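Local atomic coordinates of eukaryotic peptide chain release factor GTP-binding subunit (Schizosaccharomyces pombe, PDB entry 1R5B), a protein that belongs to the translation-factor family of GTP-binding proteins related to elongation factor Tu, joining a P-loop GTP-binding domain to two mainly beta domains. Residues 63-68 / 73-78; 157-162 / 204-209; 280-283 / 287-290. All coordinates share one frame; numbering follows the deposited sequence.

Contact 1 of 3, residues 63-68 / 73-78; sequences ILFLTG and RTMEKI
Met75 meets Phe65 with the methyl at the end of its side chain, and this pair forms the tight part of the contact. The methyl carbon CE of Met75 lies 3.3 Å from Phe65 CD2 and 3.5 Å from Phe65 CB, so it sits where the ring joins its stem. Bends at chi2 (-121°) and chi3 turn the end of the methionine chain toward the base of the Phe65 ring. SD of Met75 is 5.2 Å from the centroid of the Phe65 ring and 41° off the ring normal, an oblique Met-aromatic contact. Next to it the packing is looser: Leu64 CD1 and Ile78 CD1 approach only to 4.4 Å. No hydrogen bond joins the two segments, and the buried surface sums to just 148 Å². Although Phe65 starts out toward the second helix, the ring itself turns off from helix 72-81 and stays partly exposed, while Arg73 and Lys77 mark the solvent side of the partner helix. The first helix closes in a Schellman motif, with Gly68 at positive phi and its N 3.1 Å from Phe65 O. Helix 56-66, which follows the probable P-loop, rests through Ile63 and Leu64 on Phe116 of edge strand 115-117 and through Ile63 and Leu66 on Val239; helix 72-81 lies against the side of it that carries Leu64 and Phe65.

Contact 2 of 3, residues 157-162 / 204-209; sequences GEFEAG and KECVDK
Two first torsions bring Phe159 and Cys206 together. In Phe159, CG stands opposite the backbone N (chi1 178°), which extends the ring from the short helix 158-161 toward helix 200-218, both elements of the GTP-binding domain of the elongation factor Tu type. In Cys206, SG is turned to the side of its own backbone N (chi1 -73°), and this places the sulfur above the ring. The evidence for a sulfur-aromatic contact is direct: SG of Cys206 is 3.6 Å from the centroid of the Phe159 ring and only 4° off the ring normal. Its distances to all six ring carbons of Phe159 span no more than 3.8 to 4.0 Å, so the sulfur is centred over the face. CB of Cys206 covers the same ring farther out, 3.7 Å from Phe159 CE1, as a CH-pi contact. The far end of the ring also meets backbone, with Phe159 CZ 3.4 Å from Cys206 O. Lys209 comes in at the edge, close to the ring plane, its CB 4.0 Å from Phe159 CZ. The lysine then bends along its chain and makes a cation-pi contact with Phe163, whose ring also packs edge-to-face with Phe159. At the rim, Glu160 OE2 and Glu205 OE2 lie 4.4 Å apart. Both glutamates form salt bridges to NH2 of Arg202, Glu160 through OE2 and Glu205 through OE1, so the arginine probably offsets their mutual repulsion. With no hydrogen bond between the two segments, attraction across the buried middle is probably largely dispersion between a polarisable sulfur and an aromatic face, while the ionic pairs named here, both to Arg202, lie at the rim.

Contact 3 of 3, residues 280-283 / 287-290; sequences SKYK and TILE
Lys281 and Leu289 face each other as a non-hydrogen-bonded pair of an antiparallel hairpin, their side chains parallel and on the same face of the sheet. From CB, which passes 4.1 Å from Ile288 O, the lysine runs on fully extended. Its CG touches Leu289 CD2 at 3.9 Å, CE lies 4.0 Å from Thr287 CG2, and NZ at the tip is hydrogen-bonded to the carbonyl O of Val346. Beside it, Lys283 reaches its partner by bending: its NZ donates to Thr287 OG1 at 2.7 Å, an oxygen also bonded to Asp343 OD2. On the other face, Tyr282 takes the crowded first torsion (chi1 49°), which swings its ring across Ile288. CG2 of Ile288 sits over one ring face, offset toward the rim and 3.6 Å from Tyr282 CZ. Ser280 CB packs beside Glu290 CG at 3.5 Å. Four backbone hydrogen bonds fix the register, two in the Tyr282-Ile288 pair and two in Ser280-Glu290; the shortest joins Ile288 N to Tyr282 O at 3.0 Å. The strand directions differ by 155°. This hairpin belongs to an antiparallel sheet, consistent with the beta-barrel second domain of translation factors of the elongation factor Tu type: strand 287-292 pairs onward with strand 334-340, strand 275-283 pairs with strand 351-353, and Glu21 of the N-terminal part touches Ser280 and Tyr282.

Contacts 1 and 2 both join helices within the GTP-binding domain, their centres 28 Å apart, whereas contact 3 joins neighbouring strands of a separate antiparallel sheet, 48 Å or more from either by centres. All three are partly buried, none wholly core. The helical pair rely mainly on side chains, with no hydrogen bond between their segments, in each case a sulfur meeting a phenylalanine: at an oblique angle to the ring in contact 1, centred over it in contact 2, where glutamates paired with an arginine lie at the rim. Contact 3 is the largest, at 457 Å², and differs in kind, since backbone hydrogen bonds set its register and side chains pack on both faces.

Contact 1 of 3, residues 63-68 / 73-78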
# COMPACT_ATOMS: atom_id res chain seq x y z
N ILE A 63 -3.76 -18.19 8.73
CA ILE A 63 -3.73 -17.29 7.59
C ILE A 63 -3.00 -18.00 6.47
O ILE A 63 -3.49 -18.02 5.37
CB ILE A 63 -3.07 -15.94 7.94
CG1 ILE A 63 -4.04 -15.09 8.75
CG2 ILE A 63 -2.69 -15.18 6.69
CD1 ILE A 63 -3.42 -13.86 9.36
N LEU A 64 -1.87 -18.62 6.77
CA LEU A 64 -1.11 -19.32 5.74
C LEU A 64 -1.95 -20.41 5.12
O LEU A 64 -1.83 -20.66 3.92
CB LEU A 64 0.18 -19.92 6.32
CG LEU A 64 1.22 -18.87 6.70
CD1 LEU A 64 2.35 -19.46 7.52
CD2 LEU A 64 1.77 -18.17 5.45
N PHE A 65 -2.81 -21.04 5.92
CA PHE A 65 -3.60 -22.17 5.44
C PHE A 65 -4.75 -21.70 4.56
O PHE A 65 -4.94 -22.22 3.46
CB PHE A 65 -4.15 -22.98 6.62
CG PHE A 65 -5.16 -24.02 6.22
CD1 PHE A 65 -4.87 -24.95 5.22
CD2 PHE A 65 -6.41 -24.08 6.84
CE1 PHE A 65 -5.81 -25.91 4.85
CE2 PHE A 65 -7.34 -25.05 6.48
CZ PHE A 65 -7.04 -25.96 5.48
N LEU A 66 -5.52 -20.73 5.05
CA LEU A 66 -6.70 -20.25 4.32
C LEU A 66 -6.33 -19.55 3.02
O LEU A 66 -7.12 -19.47 2.09
CB LEU A 66 -7.51 -19.30 5.18
CG LEU A 66 -8.18 -20.04 6.33
CD1 LEU A 66 -8.55 -19.04 7.36
CD2 LEU A 66 -9.41 -20.80 5.87
N THR A 67 -5.09 -19.09 2.97
CA THR A 67 -4.57 -18.32 1.87
C THR A 67 -3.77 -19.22 0.89
O THR A 67 -3.15 -18.73 -0.03
CB THR A 67 -3.74 -17.19 2.50
OG1 THR A 67 -3.84 -16.00 1.73
CG2 THR A 67 -2.27 -17.51 2.59
N GLY A 68 -3.77 -20.53 1.13
CA GLY A 68 -3.19 -21.51 0.23
C GLY A 68 -1.67 -21.63 0.19
O GLY A 68 -1.14 -22.30 -0.69
N ARG A 73 -1.60 -30.19 7.20
CA ARG A 73 -0.58 -30.85 8.03
C ARG A 73 0.53 -29.86 8.45
O ARG A 73 1.05 -29.94 9.57
CB ARG A 73 0.03 -32.08 7.33
CG ARG A 73 -0.77 -33.38 7.49
CD ARG A 73 -0.31 -34.50 6.51
NE ARG A 73 0.87 -35.28 7.01
CZ ARG A 73 0.86 -36.32 7.98
NH1 ARG A 73 -0.28 -36.66 8.60
NH2 ARG A 73 1.99 -36.98 8.35
N THR A 74 0.89 -28.94 7.56
CA THR A 74 1.97 -27.99 7.81
C THR A 74 1.54 -26.89 8.80
O THR A 74 2.32 -26.38 9.63
CB THR A 74 2.39 -27.30 6.51
OG1 THR A 74 2.96 -28.25 5.60
CG2 THR A 74 3.51 -26.31 6.75
N MET A 75 0.27 -26.52 8.67
CA MET A 75 -0.36 -25.60 9.59
C MET A 75 -0.45 -26.19 10.99
O MET A 75 -0.32 -25.45 11.96
CB MET A 75 -1.76 -25.28 9.09
CG MET A 75 -2.45 -24.19 9.88
SD MET A 75 -3.96 -24.78 10.57
CE MET A 75 -5.08 -23.76 9.88
N GLU A 76 -0.69 -27.50 11.10
CA GLU A 76 -0.74 -28.13 12.40
C GLU A 76 0.70 -28.10 12.96
O GLU A 76 0.95 -27.88 14.21
CB GLU A 76 -1.34 -29.57 12.31
CG GLU A 76 -2.85 -29.54 12.06
CD GLU A 76 -3.42 -30.83 11.51
OE1 GLU A 76 -2.75 -31.51 10.70
OE2 GLU A 76 -4.56 -31.18 11.89
N LYS A 77 1.66 -28.33 12.03
CA LYS A 77 3.08 -28.51 12.38
C LYS A 77 3.55 -27.27 13.08
O LYS A 77 4.39 -27.33 13.98
CB LYS A 77 3.93 -28.76 11.13
CG LYS A 77 5.36 -29.24 11.42
CD LYS A 77 6.20 -29.30 10.15
CE LYS A 77 7.68 -29.50 10.45
NZ LYS A 77 8.36 -30.45 9.50
N ILE A 78 2.98 -26.16 12.67
CA ILE A 78 3.31 -24.85 13.20
C ILE A 78 2.67 -24.60 14.57
O ILE A 78 3.30 -24.04 15.45
CB ILE A 78 2.88 -23.79 12.19
CG1 ILE A 78 3.82 -23.83 10.98
CG2 ILE A 78 2.86 -22.41 12.81
CD1 ILE A 78 3.25 -23.18 9.76

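Contact 2 of 3, residues 157-162 / 204-209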
# COMPACT_ATOMS: atom_id res chain seq x y z
N GLY A 157 -10.91 -14.60 32.13
CA GLY A 157 -9.69 -15.00 32.83
C GLY A 157 -8.42 -14.63 32.08
O GLY A 157 -7.58 -13.93 32.61
N GLU A 158 -8.29 -15.08 30.83
CA GLU A 158 -7.06 -14.88 30.06
C GLU A 158 -6.84 -13.41 29.66
O GLU A 158 -5.75 -12.87 29.84
CB GLU A 158 -7.06 -15.78 28.82
CG GLU A 158 -5.69 -16.22 28.34
CD GLU A 158 -5.75 -16.92 27.00
OE1 GLU A 158 -4.70 -17.03 26.32
OE2 GLU A 158 -6.85 -17.36 26.61
N PHE A 159 -7.88 -12.80 29.10
CA PHE A 159 -7.92 -11.36 28.78
C PHE A 159 -7.47 -10.51 29.94
O PHE A 159 -6.48 -9.81 29.85
CB PHE A 159 -9.35 -10.95 28.39
CG PHE A 159 -9.49 -9.50 28.10
CD1 PHE A 159 -8.96 -8.96 26.94
CD2 PHE A 159 -10.17 -8.66 28.97
CE1 PHE A 159 -9.08 -7.62 26.65
CE2 PHE A 159 -10.30 -7.31 28.69
CZ PHE A 159 -9.75 -6.78 27.52
N GLU A 160 -8.22 -10.58 31.02
CA GLU A 160 -7.97 -9.85 32.26
C GLU A 160 -6.55 -10.04 32.76
O GLU A 160 -5.92 -9.09 33.20
CB GLU A 160 -8.96 -10.30 33.34
CG GLU A 160 -10.32 -9.60 33.25
CD GLU A 160 -11.26 -10.17 32.16
OE1 GLU A 160 -10.89 -11.04 31.35
OE2 GLU A 160 -12.43 -9.73 32.14
N ALA A 161 -6.05 -11.27 32.68
CA ALA A 161 -4.75 -11.62 33.23
C ALA A 161 -3.62 -10.78 32.62
O ALA A 161 -2.67 -10.40 33.32
CB ALA A 161 -4.46 -13.10 33.04
N GLY A 162 -3.74 -10.46 31.33
CA GLY A 162 -2.75 -9.67 30.63
C GLY A 162 -2.54 -8.27 31.17
O GLY A 162 -1.47 -7.68 30.95
N LYS A 204 -17.21 -5.62 23.15
CA LYS A 204 -17.25 -4.22 23.56
C LYS A 204 -16.49 -4.01 24.86
O LYS A 204 -15.80 -3.01 25.01
CB LYS A 204 -18.70 -3.73 23.73
CG LYS A 204 -19.19 -2.81 22.62
CD LYS A 204 -20.45 -2.01 23.06
CE LYS A 204 -20.85 -0.96 22.02
NZ LYS A 204 -20.70 -1.45 20.62
N GLU A 205 -16.64 -4.95 25.80
CA GLU A 205 -15.94 -4.88 27.08
C GLU A 205 -14.43 -4.98 26.89
O GLU A 205 -13.69 -4.24 27.52
CB GLU A 205 -16.41 -5.99 28.04
CG GLU A 205 -15.79 -5.90 29.43
CD GLU A 205 -16.02 -7.12 30.28
OE1 GLU A 205 -16.36 -8.18 29.72
OE2 GLU A 205 -15.85 -7.03 31.52
N CYS A 206 -13.99 -5.88 26.02
CA CYS A 206 -12.58 -6.07 25.73
C CYS A 206 -11.99 -4.87 25.01
O CYS A 206 -10.86 -4.47 25.28
CB CYS A 206 -12.37 -7.33 24.90
SG CYS A 206 -12.60 -8.87 25.82
N VAL A 207 -12.76 -4.28 24.11
CA VAL A 207 -12.31 -3.16 23.30
C VAL A 207 -12.20 -1.91 24.18
O VAL A 207 -11.18 -1.25 24.16
CB VAL A 207 -13.25 -2.89 22.10
CG1 VAL A 207 -13.04 -1.50 21.49
CG2 VAL A 207 -13.04 -3.95 21.05
N ASP A 208 -13.24 -1.61 24.95
CA ASP A 208 -13.24 -0.44 25.83
C ASP A 208 -12.08 -0.48 26.82
O ASP A 208 -11.46 0.55 27.09
CB ASP A 208 -14.57 -0.34 26.60
CG ASP A 208 -15.77 -0.10 25.69
OD1 ASP A 208 -15.60 -0.10 24.44
OD2 ASP A 208 -16.93 0.09 26.13
N LYS A 209 -11.78 -1.65 27.35
CA LYS A 209 -10.69 -1.82 28.29
C LYS A 209 -9.35 -1.63 27.58
O LYS A 209 -8.47 -0.96 28.10
CB LYS A 209 -10.75 -3.20 28.94
CG LYS A 209 -9.63 -3.51 29.93
CD LYS A 209 -9.70 -2.65 31.18
CE LYS A 209 -8.32 -2.34 31.76
NZ LYS A 209 -7.79 -3.46 32.58

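Contact 3 of 3, residues 280-283 / 287-290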
# COMPACT_ATOMS: atom_id res chain seq x y z
N SER A 280 -5.33 17.55 -10.53
CA SER A 280 -6.04 18.74 -10.97
C SER A 280 -5.43 20.03 -10.49
O SER A 280 -4.61 20.04 -9.58
CB SER A 280 -7.49 18.70 -10.51
OG SER A 280 -8.10 17.51 -10.94
N LYS A 281 -5.84 21.12 -11.14
CA LYS A 281 -5.42 22.46 -10.76
C LYS A 281 -6.58 23.40 -11.03
O LYS A 281 -6.96 23.59 -12.18
CB LYS A 281 -4.19 22.89 -11.55
CG LYS A 281 -3.66 24.28 -11.19
CD LYS A 281 -2.42 24.66 -11.98
CE LYS A 281 -1.87 26.03 -11.55
NZ LYS A 281 -1.12 26.72 -12.64
N TYR A 282 -7.15 23.98 -9.98
CA TYR A 282 -8.18 25.00 -10.13
C TYR A 282 -7.95 26.14 -9.14
O TYR A 282 -6.90 26.21 -8.49
CB TYR A 282 -9.59 24.40 -10.03
CG TYR A 282 -9.87 23.48 -8.85
CD1 TYR A 282 -10.57 23.94 -7.73
CD2 TYR A 282 -9.46 22.15 -8.85
CE1 TYR A 282 -10.84 23.10 -6.64
CE2 TYR A 282 -9.73 21.29 -7.77
CZ TYR A 282 -10.42 21.78 -6.67
OH TYR A 282 -10.68 20.94 -5.61
N LYS A 283 -8.90 27.07 -9.06
CA LYS A 283 -8.84 28.21 -8.16
C LYS A 283 -10.09 28.22 -7.29
O LYS A 283 -11.20 28.29 -7.80
CB LYS A 283 -8.81 29.52 -8.98
CG LYS A 283 -7.42 29.93 -9.49
CD LYS A 283 -6.91 31.24 -8.87
CE LYS A 283 -5.58 31.04 -8.13
NZ LYS A 283 -4.43 30.83 -9.05
N THR A 287 -4.62 29.03 -5.27
CA THR A 287 -4.47 27.88 -6.16
C THR A 287 -4.70 26.57 -5.41
O THR A 287 -4.33 26.45 -4.24
CB THR A 287 -3.07 27.91 -6.82
OG1 THR A 287 -2.98 29.02 -7.72
CG2 THR A 287 -2.85 26.70 -7.73
N ILE A 288 -5.31 25.60 -6.08
CA ILE A 288 -5.64 24.31 -5.49
C ILE A 288 -5.02 23.19 -6.32
O ILE A 288 -5.15 23.19 -7.54
CB ILE A 288 -7.17 24.10 -5.41
CG1 ILE A 288 -7.85 25.22 -4.61
CG2 ILE A 288 -7.49 22.73 -4.81
CD1 ILE A 288 -7.37 25.35 -3.18
N LEU A 289 -4.35 22.25 -5.65
CA LEU A 289 -3.76 21.10 -6.31
C LEU A 289 -4.34 19.83 -5.72
O LEU A 289 -4.16 19.55 -4.53
CB LEU A 289 -2.24 21.13 -6.15
CG LEU A 289 -1.54 22.38 -6.67
CD1 LEU A 289 -0.06 22.30 -6.40
CD2 LEU A 289 -1.79 22.57 -8.16
N GLU A 290 -5.07 19.08 -6.54
CA GLU A 290 -5.72 17.85 -6.11
C GLU A 290 -4.92 16.64 -6.57
O GLU A 290 -4.31 16.67 -7.62
CB GLU A 290 -7.17 17.78 -6.63
CG GLU A 290 -7.49 16.68 -7.65
CD GLU A 290 -8.16 15.45 -7.03
OE1 GLU A 290 -9.40 15.30 -7.23
OE2 GLU A 290 -7.46 14.63 -6.37